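Local atomic coordinates of acetyltransferase, GNAT family (Streptococcus pneumoniae, PDB entry 2I79), a protein that binds acetyl coenzyme A and probably transfers its acetyl group to an amine of an acceptor substrate, as GNAT-family enzymes do. Residues 10-15 with 49-54; 19-24 with 68-73; 83-88 with 118-123. All coordinates share one frame; numbering follows the deposited sequence.

Contact 1: residues 10-15 with 49-54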
ATOM      1  N   ALA A  10     -14.225 -16.707  -3.539  1.00 46.31           N
ATOM      2  CA  ALA A  10     -14.067 -17.306  -2.217  1.00 47.19           C
ATOM      3  C   ALA A  10     -15.308 -17.035  -1.364  1.00 47.81           C
ATOM      4  O   ALA A  10     -15.915 -15.964  -1.471  1.00 47.89           O
ATOM      5  CB  ALA A  10     -12.832 -16.751  -1.515  1.00 46.07           C
ATOM      6  N   GLU A  11     -15.688 -18.015  -0.545  1.00 48.77           N
ATOM      7  CA  GLU A  11     -16.754 -17.841   0.471  1.00 50.36           C
ATOM      8  C   GLU A  11     -16.204 -18.089   1.879  1.00 50.10           C
ATOM      9  O   GLU A  11     -15.197 -18.772   2.049  1.00 48.46           O
ATOM     10  CB  GLU A  11     -17.941 -18.779   0.201  1.00 50.38           C
ATOM     11  CG  GLU A  11     -18.602 -18.571  -1.185  1.00 53.60           C
ATOM     12  CD  GLU A  11     -19.418 -19.793  -1.650  1.00 55.02           C
ATOM     13  OE1 GLU A  11     -20.207 -20.332  -0.829  1.00 64.08           O
ATOM     14  OE2 GLU A  11     -19.275 -20.213  -2.824  1.00 58.92           O
ATOM     15  N   PRO A  12     -16.852 -17.506   2.903  1.00 50.90           N
ATOM     16  CA  PRO A  12     -16.395 -17.726   4.294  1.00 51.17           C
ATOM     17  C   PRO A  12     -16.122 -19.202   4.633  1.00 50.80           C
ATOM     18  O   PRO A  12     -15.200 -19.489   5.384  1.00 51.64           O
ATOM     19  CB  PRO A  12     -17.549 -17.135   5.148  1.00 51.41           C
ATOM     20  CG  PRO A  12     -18.700 -16.917   4.134  1.00 52.16           C
ATOM     21  CD  PRO A  12     -18.018 -16.608   2.848  1.00 50.83           C
ATOM     22  N   LYS A  13     -16.882 -20.121   4.050  1.00 50.83           N
ATOM     23  CA  LYS A  13     -16.640 -21.560   4.227  1.00 50.89           C
ATOM     24  C   LYS A  13     -15.242 -22.066   3.778  1.00 50.32           C
ATOM     25  O   LYS A  13     -14.781 -23.121   4.255  1.00 49.73           O
ATOM     26  CB  LYS A  13     -17.735 -22.390   3.528  1.00 51.24           C
ATOM     27  CG  LYS A  13     -17.765 -22.232   1.991  1.00 53.54           C
ATOM     28  CD  LYS A  13     -18.360 -23.456   1.277  1.00 52.92           C
ATOM     29  CE  LYS A  13     -18.460 -23.230  -0.240  1.00 54.08           C
ATOM     30  NZ  LYS A  13     -18.845 -24.485  -0.987  1.00 54.69           N
ATOM     31  N   ASP A  14     -14.591 -21.334   2.863  1.00 48.76           N
ATOM     32  CA  ASP A  14     -13.254 -21.664   2.399  1.00 48.59           C
ATOM     33  C   ASP A  14     -12.109 -21.244   3.358  1.00 48.00           C
ATOM     34  O   ASP A  14     -10.949 -21.555   3.094  1.00 48.55           O
ATOM     35  CB  ASP A  14     -12.989 -21.004   1.030  1.00 48.30           C
ATOM     36  CG  ASP A  14     -14.070 -21.329  -0.004  1.00 49.07           C
ATOM     37  OD1 ASP A  14     -14.525 -22.472  -0.053  1.00 47.18           O
ATOM     38  OD2 ASP A  14     -14.459 -20.434  -0.782  1.00 51.44           O
ATOM     39  N   ALA A  15     -12.416 -20.525   4.431  1.00 47.30           N
ATOM     40  CA  ALA A  15     -11.386 -19.892   5.274  1.00 46.71           C
ATOM     41  C   ALA A  15     -10.196 -20.797   5.677  1.00 46.19           C
ATOM     42  O   ALA A  15      -9.033 -20.402   5.569  1.00 45.81           O
ATOM     43  CB  ALA A  15     -12.055 -19.321   6.528  1.00 46.89           C
ATOM     44  N   PHE A  49     -11.982 -11.531   6.848  1.00 61.68           N
ATOM     45  CA  PHE A  49     -11.464 -11.051   5.577  1.00 62.03           C
ATOM     46  C   PHE A  49     -12.369 -11.465   4.392  1.00 62.57           C
ATOM     47  O   PHE A  49     -12.681 -10.643   3.516  1.00 62.61           O
ATOM     48  CB  PHE A  49     -10.030 -11.530   5.362  1.00 61.50           C
ATOM     49  CG  PHE A  49      -9.462 -11.149   4.019  1.00 62.01           C
ATOM     50  CD1 PHE A  49      -9.050  -9.846   3.769  1.00 62.20           C
ATOM     51  CD2 PHE A  49      -9.350 -12.094   2.995  1.00 62.06           C
ATOM     52  CE1 PHE A  49      -8.530  -9.485   2.524  1.00 62.51           C
ATOM     53  CE2 PHE A  49      -8.825 -11.746   1.759  1.00 62.31           C
ATOM     54  CZ  PHE A  49      -8.414 -10.430   1.522  1.00 62.23           C
ATOM     55  N   LEU A  50     -12.785 -12.731   4.365  1.00 62.84           N
ATOM     56  CA  LEU A  50     -13.533 -13.266   3.222  1.00 63.08           C
ATOM     57  C   LEU A  50     -14.954 -12.674   3.098  1.00 63.46           C
ATOM     58  O   LEU A  50     -15.429 -12.436   1.967  1.00 63.28           O
ATOM     59  CB  LEU A  50     -13.556 -14.800   3.255  1.00 62.83           C
ATOM     60  CG  LEU A  50     -12.219 -15.431   2.874  1.00 62.22           C
ATOM     61  CD1 LEU A  50     -12.319 -16.936   2.886  1.00 61.46           C
ATOM     62  CD2 LEU A  50     -11.768 -14.957   1.513  1.00 61.88           C
ATOM     63  N   ASN A  51     -15.612 -12.432   4.234  1.00 63.63           N
ATOM     64  CA  ASN A  51     -16.894 -11.711   4.256  1.00 64.43           C
ATOM     65  C   ASN A  51     -16.752 -10.288   3.648  1.00 64.36           C
ATOM     66  O   ASN A  51     -17.534  -9.893   2.765  1.00 64.56           O
ATOM     67  CB  ASN A  51     -17.488 -11.657   5.690  1.00 64.31           C
ATOM     68  CG  ASN A  51     -17.970 -13.044   6.199  1.00 67.12           C
ATOM     69  OD1 ASN A  51     -18.566 -13.822   5.448  1.00 70.57           O
ATOM     70  ND2 ASN A  51     -17.714 -13.346   7.476  1.00 68.52           N
ATOM     71  N   LYS A  52     -15.751  -9.541   4.100  1.00 64.34           N
ATOM     72  CA  LYS A  52     -15.450  -8.216   3.536  1.00 64.80           C
ATOM     73  C   LYS A  52     -15.255  -8.209   2.015  1.00 64.45           C
ATOM     74  O   LYS A  52     -15.853  -7.380   1.321  1.00 64.40           O
ATOM     75  CB  LYS A  52     -14.187  -7.632   4.167  1.00 65.20           C
ATOM     76  CG  LYS A  52     -14.428  -6.809   5.400  1.00 66.75           C
ATOM     77  CD  LYS A  52     -13.130  -6.122   5.848  1.00 66.92           C
ATOM     78  CE  LYS A  52     -13.260  -5.506   7.252  1.00 67.95           C
ATOM     79  NZ  LYS A  52     -13.439  -6.562   8.323  1.00 69.00           N
ATOM     80  N   GLN A  53     -14.385  -9.093   1.503  1.00 64.05           N
ATOM     81  CA  GLN A  53     -14.151  -9.195   0.045  1.00 63.72           C
ATOM     82  C   GLN A  53     -15.461  -9.416  -0.742  1.00 63.61           C
ATOM     83  O   GLN A  53     -15.708  -8.732  -1.744  1.00 63.84           O
ATOM     84  CB  GLN A  53     -13.138 -10.310  -0.308  1.00 63.35           C
ATOM     85  CG  GLN A  53     -11.677 -10.034   0.079  1.00 62.77           C
ATOM     86  CD  GLN A  53     -11.044  -8.839  -0.651  1.00 61.95           C
ATOM     87  OE1 GLN A  53     -11.139  -7.692  -0.194  1.00 60.97           O
ATOM     88  NE2 GLN A  53     -10.367  -9.111  -1.761  1.00 60.55           N
ATOM     89  N   ALA A  54     -16.290 -10.365  -0.291  1.00 63.15           N
ATOM     90  CA  ALA A  54     -17.580 -10.649  -0.938  1.00 62.81           C
ATOM     91  C   ALA A  54     -18.546  -9.461  -0.824  1.00 62.76           C
ATOM     92  O   ALA A  54     -19.324  -9.204  -1.746  1.00 62.97           O
ATOM     93  CB  ALA A  54     -18.221 -11.891  -0.328  1.00 62.69           C
TER
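Helix 43-55 meets the turn 10-15 through one main side chain, Leu50. Phe49, just before it, packs on strand 60-66 rather than on 10-15. The CG of Leu50 is anti to its own carbonyl carbon (chi1 -74°), and the two methyls spread over the turn. Leu50 CD2 touches Ala10 CB at 3.7 Å. Leu50 CD1 reaches further in, to 3.5 Å from Glu11 O and 3.9 Å from Ala15 N. The Pro12 backbone also lies near, with Pro12 CA 4.2 Å from Leu50 CB. Leu50 thus packs against the short 3-10 turn, residues 12-14, which leads from strand 5-9 into helix 15-26. This is the start of the GNAT fold, where the first strand is followed by two consecutive helices. Asp14 braces the turn. Glu11 N gives a straight hydrogen bond to Asp14 OD2 (2.7 Å, 179°), from above the carboxylate plane. Arg8 forms a salt bridge to the same oxygen, which should favour the charged form of Asp14. Asn51 follows at the exposed border. Its OD1 lies against the Pro12 ring, 3.4 Å from Pro12 CG, with the two side chains crossing at about a right angle. This is van der Waals contact. Further along, the NE2 of Gln53 bonds to Ile76 O and Thr61 OG1, which places the helix against the sheet.

Contact 2: residues 19-24 with 68-73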
ATOM      1  N   VAL A  19      -6.402 -20.550   4.360  1.00 41.81           N
ATOM      2  CA  VAL A  19      -5.280 -20.338   5.279  1.00 41.17           C
ATOM      3  C   VAL A  19      -4.210 -21.398   5.017  1.00 40.83           C
ATOM      4  O   VAL A  19      -3.019 -21.107   4.943  1.00 40.46           O
ATOM      5  CB  VAL A  19      -5.706 -20.335   6.806  1.00 41.49           C
ATOM      6  CG1 VAL A  19      -4.450 -20.450   7.731  1.00 39.15           C
ATOM      7  CG2 VAL A  19      -6.503 -19.097   7.177  1.00 39.77           C
ATOM      8  N   ALA A  20      -4.651 -22.644   4.857  1.00 41.43           N
ATOM      9  CA  ALA A  20      -3.752 -23.769   4.626  1.00 40.66           C
ATOM     10  C   ALA A  20      -2.927 -23.583   3.342  1.00 41.08           C
ATOM     11  O   ALA A  20      -1.678 -23.762   3.317  1.00 40.54           O
ATOM     12  CB  ALA A  20      -4.562 -25.055   4.575  1.00 39.72           C
ATOM     13  N   PHE A  21      -3.623 -23.203   2.267  1.00 41.32           N
ATOM     14  CA  PHE A  21      -2.976 -22.952   0.983  1.00 41.21           C
ATOM     15  C   PHE A  21      -1.973 -21.802   1.064  1.00 41.65           C
ATOM     16  O   PHE A  21      -0.868 -21.866   0.493  1.00 40.75           O
ATOM     17  CB  PHE A  21      -4.034 -22.655  -0.084  1.00 41.21           C
ATOM     18  CG  PHE A  21      -3.447 -22.245  -1.393  1.00 41.46           C
ATOM     19  CD1 PHE A  21      -2.788 -23.183  -2.201  1.00 42.09           C
ATOM     20  CD2 PHE A  21      -3.488 -20.929  -1.802  1.00 41.82           C
ATOM     21  CE1 PHE A  21      -2.221 -22.800  -3.381  1.00 41.11           C
ATOM     22  CE2 PHE A  21      -2.897 -20.553  -2.994  1.00 42.54           C
ATOM     23  CZ  PHE A  21      -2.279 -21.491  -3.775  1.00 40.09           C
ATOM     24  N   LEU A  22      -2.333 -20.732   1.773  1.00 42.54           N
ATOM     25  CA  LEU A  22      -1.443 -19.571   1.801  1.00 43.04           C
ATOM     26  C   LEU A  22      -0.202 -19.887   2.623  1.00 42.86           C
ATOM     27  O   LEU A  22       0.866 -19.458   2.300  1.00 42.74           O
ATOM     28  CB  LEU A  22      -2.166 -18.327   2.291  1.00 43.47           C
ATOM     29  CG  LEU A  22      -3.152 -17.740   1.269  1.00 45.61           C
ATOM     30  CD1 LEU A  22      -4.207 -16.872   1.953  1.00 47.43           C
ATOM     31  CD2 LEU A  22      -2.397 -16.946   0.162  1.00 43.61           C
ATOM     32  N   ASN A  23      -0.359 -20.686   3.663  1.00 43.78           N
ATOM     33  CA  ASN A  23       0.788 -21.168   4.439  1.00 44.49           C
ATOM     34  C   ASN A  23       1.686 -22.074   3.599  1.00 44.79           C
ATOM     35  O   ASN A  23       2.924 -21.987   3.678  1.00 44.14           O
ATOM     36  CB  ASN A  23       0.318 -21.906   5.696  1.00 43.89           C
ATOM     37  CG  ASN A  23      -0.069 -20.972   6.823  1.00 43.52           C
ATOM     38  OD1 ASN A  23      -0.972 -21.263   7.643  1.00 42.36           O
ATOM     39  ND2 ASN A  23       0.616 -19.859   6.892  1.00 42.06           N
ATOM     40  N   ARG A  24       1.066 -22.887   2.762  1.00 45.48           N
ATOM     41  CA  ARG A  24       1.850 -23.745   1.852  1.00 46.49           C
ATOM     42  C   ARG A  24       2.699 -22.916   0.903  1.00 45.46           C
ATOM     43  O   ARG A  24       3.894 -23.081   0.866  1.00 45.11           O
ATOM     44  CB  ARG A  24       0.962 -24.718   1.068  1.00 46.58           C
ATOM     45  CG  ARG A  24       1.727 -25.498  -0.015  1.00 47.49           C
ATOM     46  CD  ARG A  24       0.922 -26.666  -0.587  1.00 54.06           C
ATOM     47  NE  ARG A  24      -0.079 -26.281  -1.618  1.00 60.64           N
ATOM     48  CZ  ARG A  24      -0.017 -26.510  -2.946  1.00 59.98           C
ATOM     49  NH1 ARG A  24       1.001 -27.137  -3.550  1.00 63.28           N
ATOM     50  NH2 ARG A  24      -1.025 -26.113  -3.696  1.00 61.33           N
ATOM     51  N   GLY A  68     -10.507 -30.664  -6.421  1.00 49.58           N
ATOM     52  CA  GLY A  68     -11.113 -30.400  -5.112  1.00 49.30           C
ATOM     53  C   GLY A  68     -10.250 -29.676  -4.085  1.00 48.70           C
ATOM     54  O   GLY A  68     -10.703 -29.462  -2.977  1.00 48.68           O
ATOM     55  N   LYS A  69      -9.015 -29.313  -4.434  1.00 47.73           N
ATOM     56  CA  LYS A  69      -8.142 -28.556  -3.525  1.00 47.26           C
ATOM     57  C   LYS A  69      -7.728 -27.227  -4.140  1.00 46.13           C
ATOM     58  O   LYS A  69      -7.420 -27.173  -5.339  1.00 45.65           O
ATOM     59  CB  LYS A  69      -6.866 -29.349  -3.198  1.00 47.88           C
ATOM     60  CG  LYS A  69      -7.085 -30.678  -2.486  1.00 51.93           C
ATOM     61  CD  LYS A  69      -7.918 -30.559  -1.139  1.00 55.64           C
ATOM     62  CE  LYS A  69      -7.108 -29.984   0.045  1.00 56.75           C
ATOM     63  NZ  LYS A  69      -7.984 -29.794   1.242  1.00 56.43           N
ATOM     64  N   ILE A  70      -7.694 -26.173  -3.321  1.00 44.61           N
ATOM     65  CA  ILE A  70      -7.213 -24.857  -3.754  1.00 44.60           C
ATOM     66  C   ILE A  70      -5.802 -24.983  -4.325  1.00 44.02           C
ATOM     67  O   ILE A  70      -4.879 -25.457  -3.632  1.00 42.31           O
ATOM     68  CB  ILE A  70      -7.172 -23.806  -2.588  1.00 44.99           C
ATOM     69  CG1 ILE A  70      -8.546 -23.635  -1.960  1.00 44.66           C
ATOM     70  CG2 ILE A  70      -6.641 -22.438  -3.104  1.00 42.22           C
ATOM     71  CD1 ILE A  70      -8.585 -22.590  -0.791  1.00 44.46           C
ATOM     72  N   ALA A  71      -5.662 -24.564  -5.591  1.00 43.41           N
ATOM     73  CA  ALA A  71      -4.406 -24.580  -6.309  1.00 44.28           C
ATOM     74  C   ALA A  71      -3.831 -23.169  -6.577  1.00 44.41           C
ATOM     75  O   ALA A  71      -2.636 -23.035  -6.857  1.00 42.84           O
ATOM     76  CB  ALA A  71      -4.583 -25.336  -7.630  1.00 43.39           C
ATOM     77  N   GLY A  72      -4.689 -22.144  -6.489  1.00 44.64           N
ATOM     78  CA  GLY A  72      -4.301 -20.776  -6.767  1.00 45.19           C
ATOM     79  C   GLY A  72      -5.301 -19.748  -6.259  1.00 45.99           C
ATOM     80  O   GLY A  72      -6.457 -20.067  -6.010  1.00 47.91           O
ATOM     81  N   ILE A  73      -4.841 -18.523  -6.052  1.00 45.97           N
ATOM     82  CA  ILE A  73      -5.718 -17.414  -5.680  1.00 46.27           C
ATOM     83  C   ILE A  73      -5.327 -16.143  -6.400  1.00 45.42           C
ATOM     84  O   ILE A  73      -4.155 -15.926  -6.699  1.00 44.87           O
ATOM     85  CB  ILE A  73      -5.736 -17.150  -4.152  1.00 46.84           C
ATOM     86  CG1 ILE A  73      -4.396 -16.618  -3.643  1.00 48.81           C
ATOM     87  CG2 ILE A  73      -6.150 -18.416  -3.405  1.00 48.73           C
ATOM     88  CD1 ILE A  73      -4.424 -15.086  -3.374  1.00 53.08           C
TER
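The axes of helix segment 19-24 and strand 69-73 pass 9.0 Å apart, their directions 56° from each other, with Phe21 opposite Ile70. Phe21 carries most of the contact. Its CG is anti to the backbone N (chi1 174°), so the ring extends from the helix onto the strand. Ile70 sets its CG2 methyl over one face of the ring, 3.9 Å from the Phe21 centroid and 21° off the normal. This is a CH-pi contact. The far end of the ring reaches the strand backbone: Phe21 CZ is 3.5 Å from Ala71 O and 3.7 Å from Gly72 CA. Ala71 and Gly72 form a classic beta bulge, both facing Ala64 on the neighbouring strand 60-66. The ring tip thus lies against the bulge, on the sheet face that the first helix of the GNAT fold covers. Ile73 closes in from further along the strand. Its CG1 takes the crowded position between N and carbonyl carbon, and its CG2 comes within 3.9 Å of Phe21 CE2. Leu22 CD2 adds a looser touch on Ile73 CG1 at 4.3 Å. Val93 of strand 87-94 also packs on Phe21. Arg24 runs out beside Phe21, bends at chi3 and brings NH2 to the edge of the ring, in its plane. Arg24 NH2 stays 3.9 Å from Ile70 O, and its side chain rests on Arg97 and Tyr98.

Contact 3: residues 83-88 with 118-123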
ATOM      1  N   ARG A  83     -10.566   9.405  -3.683  1.00 44.61           N
ATOM      2  CA  ARG A  83      -9.303   9.728  -4.352  1.00 44.34           C
ATOM      3  C   ARG A  83      -8.723   8.496  -5.064  1.00 43.62           C
ATOM      4  O   ARG A  83      -8.210   8.625  -6.156  1.00 43.17           O
ATOM      5  CB  ARG A  83      -8.244  10.286  -3.393  1.00 43.71           C
ATOM      6  CG  ARG A  83      -7.023  10.982  -4.134  1.00 45.05           C
ATOM      7  CD  ARG A  83      -7.013  12.521  -3.977  1.00 48.93           C
ATOM      8  NE  ARG A  83      -8.347  13.069  -4.207  1.00 49.21           N
ATOM      9  CZ  ARG A  83      -9.000  13.941  -3.472  1.00 49.93           C
ATOM     10  NH1 ARG A  83      -8.500  14.512  -2.391  1.00 49.68           N
ATOM     11  NH2 ARG A  83     -10.213  14.273  -3.869  1.00 55.54           N
ATOM     12  N   VAL A  84      -8.842   7.320  -4.436  1.00 43.55           N
ATOM     13  CA  VAL A  84      -8.139   6.096  -4.835  1.00 43.82           C
ATOM     14  C   VAL A  84      -9.009   4.828  -4.946  1.00 44.18           C
ATOM     15  O   VAL A  84      -8.505   3.734  -5.215  1.00 43.80           O
ATOM     16  CB  VAL A  84      -6.961   5.844  -3.873  1.00 43.80           C
ATOM     17  CG1 VAL A  84      -5.936   6.951  -4.039  1.00 42.95           C
ATOM     18  CG2 VAL A  84      -7.433   5.756  -2.444  1.00 43.32           C
ATOM     19  N   ARG A  85     -10.323   5.000  -4.828  1.00 44.66           N
ATOM     20  CA  ARG A  85     -11.300   3.887  -4.804  1.00 44.57           C
ATOM     21  C   ARG A  85     -11.326   3.039  -6.110  1.00 43.11           C
ATOM     22  O   ARG A  85     -11.747   1.886  -6.107  1.00 42.03           O
ATOM     23  CB  ARG A  85     -12.686   4.484  -4.499  1.00 44.74           C
ATOM     24  CG  ARG A  85     -13.794   3.494  -4.315  1.00 46.85           C
ATOM     25  CD  ARG A  85     -14.905   4.043  -3.404  1.00 51.09           C
ATOM     26  NE  ARG A  85     -15.611   5.163  -4.014  1.00 55.54           N
ATOM     27  CZ  ARG A  85     -16.163   6.190  -3.351  1.00 56.70           C
ATOM     28  NH1 ARG A  85     -16.076   6.314  -2.023  1.00 57.21           N
ATOM     29  NH2 ARG A  85     -16.801   7.138  -4.043  1.00 57.77           N
ATOM     30  N   HIS A  86     -10.840   3.625  -7.193  1.00 41.53           N
ATOM     31  CA  HIS A  86     -10.817   3.022  -8.537  1.00 41.59           C
ATOM     32  C   HIS A  86      -9.568   2.184  -8.819  1.00 41.12           C
ATOM     33  O   HIS A  86      -9.439   1.636  -9.907  1.00 41.65           O
ATOM     34  CB  HIS A  86     -10.902   4.150  -9.585  1.00 41.35           C
ATOM     35  CG  HIS A  86      -9.770   5.126  -9.490  1.00 39.40           C
ATOM     36  ND1 HIS A  86      -8.661   5.059 -10.308  1.00 39.10           N
ATOM     37  CD2 HIS A  86      -9.512   6.105  -8.594  1.00 36.43           C
ATOM     38  CE1 HIS A  86      -7.809   6.007  -9.960  1.00 36.18           C
ATOM     39  NE2 HIS A  86      -8.295   6.643  -8.916  1.00 38.58           N
ATOM     40  N   ILE A  87      -8.666   2.094  -7.840  1.00 40.66           N
ATOM     41  CA  ILE A  87      -7.401   1.380  -7.951  1.00 40.38           C
ATOM     42  C   ILE A  87      -7.429   0.060  -7.148  1.00 40.73           C
ATOM     43  O   ILE A  87      -7.586   0.067  -5.918  1.00 40.98           O
ATOM     44  CB  ILE A  87      -6.235   2.236  -7.391  1.00 40.39           C
ATOM     45  CG1 ILE A  87      -6.161   3.612  -8.087  1.00 40.33           C
ATOM     46  CG2 ILE A  87      -4.908   1.500  -7.525  1.00 40.46           C
ATOM     47  CD1 ILE A  87      -5.238   4.598  -7.396  1.00 39.31           C
ATOM     48  N   GLY A  88      -7.272  -1.056  -7.852  1.00 40.75           N
ATOM     49  CA  GLY A  88      -7.183  -2.381  -7.246  1.00 40.91           C
ATOM     50  C   GLY A  88      -5.749  -2.849  -7.229  1.00 41.08           C
ATOM     51  O   GLY A  88      -5.060  -2.837  -8.257  1.00 40.87           O
ATOM     52  N   SER A 118     -17.032  -4.327 -12.707  1.00 52.99           N
ATOM     53  CA  SER A 118     -17.394  -3.726 -11.418  1.00 51.91           C
ATOM     54  C   SER A 118     -17.936  -2.299 -11.521  1.00 51.81           C
ATOM     55  O   SER A 118     -18.707  -1.860 -10.653  1.00 52.13           O
ATOM     56  CB  SER A 118     -16.199  -3.736 -10.461  1.00 51.73           C
ATOM     57  OG  SER A 118     -15.252  -2.746 -10.822  1.00 50.13           O
ATOM     58  N   GLY A 119     -17.512  -1.565 -12.546  1.00 51.04           N
ATOM     59  CA  GLY A 119     -17.935  -0.179 -12.722  1.00 50.38           C
ATOM     60  C   GLY A 119     -17.246   0.808 -11.794  1.00 49.99           C
ATOM     61  O   GLY A 119     -17.553   1.996 -11.820  1.00 50.26           O
ATOM     62  N   ILE A 120     -16.300   0.324 -10.988  1.00 48.81           N
ATOM     63  CA  ILE A 120     -15.616   1.149  -9.983  1.00 47.95           C
ATOM     64  C   ILE A 120     -14.112   1.154 -10.264  1.00 46.80           C
ATOM     65  O   ILE A 120     -13.479   2.207 -10.277  1.00 46.04           O
ATOM     66  CB  ILE A 120     -15.882   0.634  -8.554  1.00 47.80           C
ATOM     67  CG1 ILE A 120     -17.394   0.448  -8.325  1.00 49.27           C
ATOM     68  CG2 ILE A 120     -15.289   1.605  -7.486  1.00 48.56           C
ATOM     69  CD1 ILE A 120     -17.775  -0.420  -7.106  1.00 47.88           C
ATOM     70  N   LEU A 121     -13.535  -0.028 -10.487  1.00 45.99           N
ATOM     71  CA  LEU A 121     -12.104  -0.100 -10.712  1.00 45.20           C
ATOM     72  C   LEU A 121     -11.834   0.401 -12.111  1.00 44.86           C
ATOM     73  O   LEU A 121     -12.519  -0.002 -13.074  1.00 44.37           O
ATOM     74  CB  LEU A 121     -11.564  -1.515 -10.489  1.00 44.38           C
ATOM     75  CG  LEU A 121     -11.710  -2.060  -9.060  1.00 44.55           C
ATOM     76  CD1 LEU A 121     -11.337  -3.508  -9.020  1.00 42.65           C
ATOM     77  CD2 LEU A 121     -10.910  -1.247  -7.989  1.00 41.35           C
ATOM     78  N   ARG A 122     -10.878   1.336 -12.192  1.00 44.67           N
ATOM     79  CA  ARG A 122     -10.349   1.855 -13.447  1.00 44.34           C
ATOM     80  C   ARG A 122      -8.820   1.674 -13.569  1.00 43.94           C
ATOM     81  O   ARG A 122      -8.194   2.158 -14.508  1.00 44.69           O
ATOM     82  CB  ARG A 122     -10.697   3.337 -13.563  1.00 44.60           C
ATOM     83  CG  ARG A 122     -12.195   3.652 -13.456  1.00 45.34           C
ATOM     84  CD  ARG A 122     -13.058   2.962 -14.526  1.00 47.04           C
ATOM     85  NE  ARG A 122     -12.619   3.302 -15.880  1.00 47.25           N
ATOM     86  CZ  ARG A 122     -12.824   4.484 -16.461  1.00 48.24           C
ATOM     87  NH1 ARG A 122     -13.495   5.444 -15.836  1.00 48.96           N
ATOM     88  NH2 ARG A 122     -12.362   4.712 -17.682  1.00 48.47           N
ATOM     89  N   ARG A 123      -8.219   0.990 -12.616  1.00 43.23           N
ATOM     90  CA  ARG A 123      -6.784   0.717 -12.629  1.00 42.74           C
ATOM     91  C   ARG A 123      -6.481  -0.513 -11.759  1.00 42.03           C
ATOM     92  O   ARG A 123      -7.063  -0.676 -10.663  1.00 41.49           O
ATOM     93  CB  ARG A 123      -5.980   1.940 -12.148  1.00 42.63           C
ATOM     94  CG  ARG A 123      -4.537   1.594 -11.729  1.00 43.29           C
ATOM     95  CD  ARG A 123      -3.723   2.758 -11.163  1.00 42.66           C
ATOM     96  NE  ARG A 123      -2.846   3.094 -12.200  1.00 48.22           N
ATOM     97  CZ  ARG A 123      -1.579   2.705 -12.361  1.00 46.20           C
ATOM     98  NH1 ARG A 123      -0.869   2.068 -11.456  1.00 42.42           N
ATOM     99  NH2 ARG A 123      -1.000   3.089 -13.462  1.00 45.34           N
TER
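Backbone polar groups make the close side of this contact. His86 O receives two N-H groups: Arg122 N at 2.7 Å, in the carbonyl plane on a lone pair, and Arg123 N at 3.0 Å, a weak bond. His86 CA also lies 3.3 Å from Ile120 O, a CA-H...O contact. Next, Gly88 N gives a nearly straight bond to Arg123 O (2.8 Å, 174°). Ile87 and Arg123 form a parallel bridge, and their side chains run side by side, with Arg123 CD 4.0 Å from Ile87 CG1. Strands 87-94 and 123-129 are joined here through helix 103-117, a beta-alpha-beta crossover. Leu121 CD2 packs at 3.6 Å from Gly88 N. Ser118 OG accepts hydrogen bonds from Ile120 N and Leu121 N, an ST turn and ST motif. The outer side is looser. There Ile120 CG2 lies 3.8 Å from Arg85 O and 4.0 Å from Arg85 CG, while Arg85 NH1 bonds to Gln80 O. Phe161 of the second subunit meets the His86 ring. Glu147 balances the charge of Arg123 by a salt bridge; NH1 bonds to Gln125 OE1 and NE to Glu151 O of the second subunit, so this side chain ties its own sheet to that subunit.

Contacts 1 and 2 adjoin in sequence and alternate along the chain. Helix 15-26 begins at the turn of contact 1 and supplies the helical side of contact 2; the two centres lie 14 Å apart. Contact 3 comes later in the chain and stands apart, its centre 21 Å from that of contact 1 and 27 Å from that of contact 2. Contacts 2 and 3 lie on opposite sides of the chain's centre, yet they share a sheet, through neighbouring strands 69-77 and 87-94. Acetyl coenzyme A lies about 7 Å from the Phe21 side chain of contact 2 but about 11 Å from Gly88 of contact 3, in both cases too far for direct touch. Of the three, contact 3 alone meets the second subunit.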